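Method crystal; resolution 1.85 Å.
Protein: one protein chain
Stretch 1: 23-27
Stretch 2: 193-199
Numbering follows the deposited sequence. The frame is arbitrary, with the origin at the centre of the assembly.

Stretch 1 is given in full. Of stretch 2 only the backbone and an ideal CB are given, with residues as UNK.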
# COMPACT_ATOMS: atom_id res chain seq x y z
N HIS A 23 13.48 2.85 1.80
CA HIS A 23 13.14 1.58 2.42
C HIS A 23 12.01 0.82 1.72
O HIS A 23 11.85 -0.36 2.01
CB HIS A 23 12.73 1.76 3.90
CG HIS A 23 11.37 2.36 4.08
ND1 HIS A 23 11.18 3.73 4.20
CD2 HIS A 23 10.15 1.79 4.21
CE1 HIS A 23 9.88 3.96 4.36
NE2 HIS A 23 9.24 2.81 4.36
N GLN A 24 11.17 1.47 0.91
CA GLN A 24 9.96 0.78 0.45
C GLN A 24 10.30 -0.52 -0.26
O GLN A 24 9.62 -1.53 -0.08
CB GLN A 24 9.13 1.68 -0.47
CG GLN A 24 7.65 1.20 -0.70
CD GLN A 24 7.52 0.02 -1.63
OE1 GLN A 24 8.34 -0.16 -2.56
NE2 GLN A 24 6.46 -0.80 -1.42
N TYR A 25 11.34 -0.51 -1.10
CA TYR A 25 11.72 -1.71 -1.86
C TYR A 25 12.04 -2.88 -0.93
O TYR A 25 11.62 -4.04 -1.17
CB TYR A 25 12.90 -1.35 -2.74
CG TYR A 25 13.51 -2.49 -3.51
CD1 TYR A 25 12.88 -2.99 -4.64
CD2 TYR A 25 14.72 -3.05 -3.12
CE1 TYR A 25 13.44 -4.02 -5.37
CE2 TYR A 25 15.29 -4.08 -3.85
CZ TYR A 25 14.64 -4.57 -4.97
OH TYR A 25 15.18 -5.59 -5.73
N TYR A 26 12.78 -2.60 0.16
CA TYR A 26 13.13 -3.64 1.13
C TYR A 26 11.95 -4.06 1.98
O TYR A 26 11.84 -5.23 2.37
CB TYR A 26 14.28 -3.14 2.03
CG TYR A 26 15.42 -2.73 1.15
CD1 TYR A 26 16.27 -3.69 0.63
CD2 TYR A 26 15.62 -1.40 0.79
CE1 TYR A 26 17.32 -3.34 -0.21
CE2 TYR A 26 16.68 -1.03 -0.05
CZ TYR A 26 17.51 -2.01 -0.54
OH TYR A 26 18.55 -1.68 -1.38
N LEU A 27 11.06 -3.11 2.28
CA LEU A 27 9.83 -3.44 2.98
C LEU A 27 8.98 -4.40 2.16
O LEU A 27 8.50 -5.42 2.66
CB LEU A 27 9.06 -2.13 3.27
CG LEU A 27 7.62 -2.29 3.77
CD1 LEU A 27 7.58 -2.99 5.18
CD2 LEU A 27 6.93 -0.91 3.84
N UNK A 193 10.31 8.75 -7.00
CA UNK A 193 11.02 7.70 -7.72
C UNK A 193 11.13 6.46 -6.83
O UNK A 193 11.63 6.55 -5.70
CB UNK A 193 12.41 8.18 -8.16
N UNK A 194 10.63 5.32 -7.32
CA UNK A 194 10.49 4.13 -6.48
C UNK A 194 11.08 2.95 -7.22
O UNK A 194 10.72 2.71 -8.37
CB UNK A 194 9.03 3.87 -6.11
N UNK A 195 11.99 2.23 -6.56
CA UNK A 195 12.52 1.00 -7.12
C UNK A 195 11.47 -0.11 -7.06
O UNK A 195 10.84 -0.32 -6.03
CB UNK A 195 13.79 0.58 -6.38
N UNK A 196 11.29 -0.83 -8.17
CA UNK A 196 10.30 -1.91 -8.20
C UNK A 196 10.91 -3.24 -8.60
O UNK A 196 10.26 -4.28 -8.41
CB UNK A 196 9.17 -1.56 -9.16
N UNK A 197 12.11 -3.26 -9.13
CA UNK A 197 12.80 -4.48 -9.53
C UNK A 197 14.27 -4.20 -9.36
O UNK A 197 14.67 -3.06 -9.10
CB UNK A 197 12.46 -4.90 -10.96
N UNK A 198 15.08 -5.25 -9.37
CA UNK A 198 16.51 -5.08 -9.15
C UNK A 198 17.03 -3.89 -9.94
O UNK A 198 17.94 -3.19 -9.48
CB UNK A 198 17.27 -6.35 -9.54
N UNK A 199 16.48 -3.63 -11.13
CA UNK A 199 17.00 -2.51 -11.89
C UNK A 199 15.95 -1.54 -12.42
O UNK A 199 16.31 -0.66 -13.21
CB UNK A 199 17.82 -3.05 -13.07

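Position 193 begins the visible part of a strand, with phi/psi of -89/123. Its ideal CB has no atom of the helix 23-27 within 5.5 Å. Stretch 1 therefore asks nothing of it, and many side chains would fit. The residue is Arg-193. Its extended side chain stays out of reach of the helix.

Position 194 is also extended, at -131/128. CA-to-CB points sideways to the helix, and the ideal CB lies 5.4 Å from OE1 of Gln-24. A short side chain would not reach Gln-24. A flexible chain of medium length could turn back and cover its aliphatic part; leucine, methionine or glutamine would be reasonable. The residue is Met-194. With all three chi angles in m, it curls so that its CE comes to 3.6 Å from CB of Gln-24.

Position 195 is the one that meets the helix most directly. Its CA is 6.0 Å from CA of Tyr-25, and CA-to-CB points toward the helix. The ideal CB is 4.1 Å from CD1 of Tyr-25, so a side chain of some length can run along that ring. The ring offers a flat, electron-rich face, and OH of Tyr-26 lies further out. A long aliphatic chain would suit, as would a planar or cationic group: lysine, arginine, glutamine or an aromatic residue. The residue is Arg-195. Its chain is fully extended, with chi1 to chi3 all t. CD sits over the face of Tyr-25, 3.7 Å from the ring centroid. The guanidinium lies flat on the same ring, with planes at 6° and centres 4.1 Å apart. The cation-pi contact is off-centre. NH1 reaches 3.6 Å from OH of Tyr-26, and a water joins these two groups, 2.9 Å from NH1 of Arg-195 and 3.1 Å from OH of Tyr-26. The backbone takes part too: two waters each lie within hydrogen-bonding distance of both O of Arg-195 and OE1 of Gln-24, bridging a direct gap of 4.3 Å between those oxygens.

Position 196, at -124/-14, points its CB away. Only its backbone comes near, so stretch 1 sets little preference. The residue is Ile-196. Its C lies 4.2 Å from CE1 of Tyr-25, at the ring edge.

Position 197 also points away, and many side chains would do. The residue is Lys-197. Its carbonyl is put to use: NE of Arg-195 donates to O of Lys-197 at 3.3 Å, which helps hold the guanidinium over the ring.

Position 198 points away, yet its ideal CB is 4.4 Å from OH of Tyr-25. A small polar side chain could turn back to this hydroxyl; serine, asparagine or aspartate would suit. The residue is Asn-198, poorly ordered. ND2 of Asn-198 comes to 3.1 Å from OH of Tyr-25. O of Asn-198 accepts a weak hydrogen bond from NH2 of Arg-195 at 2.9 Å.

Position 199 points away into open space as far as stretch 1 is concerned. The residue is Asp-199, poorly ordered and without contact to the helix.

Stretch 2 (193-199) RMRIKND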
# COMPACT_ATOMS: atom_id res chain seq x y z
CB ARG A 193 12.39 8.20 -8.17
CG ARG A 193 13.19 7.19 -8.98
CD ARG A 193 14.48 7.81 -9.51
NE ARG A 193 15.36 6.84 -10.15
CZ ARG A 193 16.36 6.21 -9.53
NH1 ARG A 193 16.60 6.46 -8.24
NH2 ARG A 193 17.12 5.35 -10.19
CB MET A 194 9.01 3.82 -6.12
CG MET A 194 8.20 5.01 -5.58
SD MET A 194 8.68 5.38 -3.89
CE MET A 194 8.02 4.01 -2.94
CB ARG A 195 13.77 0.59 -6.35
CG ARG A 195 14.53 -0.56 -6.95
CD ARG A 195 15.80 -0.81 -6.14
NE ARG A 195 16.52 -1.97 -6.66
CZ ARG A 195 17.60 -2.49 -6.11
NH1 ARG A 195 18.10 -1.96 -4.99
NH2 ARG A 195 18.19 -3.54 -6.66
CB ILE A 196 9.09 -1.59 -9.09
CG1 ILE A 196 9.55 -1.07 -10.46
CG2 ILE A 196 8.20 -0.58 -8.38
CD1 ILE A 196 8.38 -0.73 -11.38
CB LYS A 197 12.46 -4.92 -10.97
CG LYS A 197 11.08 -5.55 -11.09
CD LYS A 197 10.90 -6.69 -10.09
CE LYS A 197 9.56 -7.42 -10.27
NZ LYS A 197 9.28 -8.37 -9.15
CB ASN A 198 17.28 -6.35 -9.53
CG ASN A 198 16.75 -7.58 -8.82
OD1 ASN A 198 16.34 -8.55 -9.46
ND2 ASN A 198 16.75 -7.54 -7.49
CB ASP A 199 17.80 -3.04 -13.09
CG ASP A 199 18.81 -4.06 -12.68
OD1 ASP A 199 19.42 -3.90 -11.60
OD2 ASP A 199 18.99 -5.04 -13.43
O HOH W 1 10.13 1.24 -3.90
O HOH W 2 8.96 -1.91 -4.58
O HOH W 3 17.52 -6.26 -5.57
O HOH W 4 17.41 0.41 -3.41
O HOH W 5 20.07 -3.75 -2.88
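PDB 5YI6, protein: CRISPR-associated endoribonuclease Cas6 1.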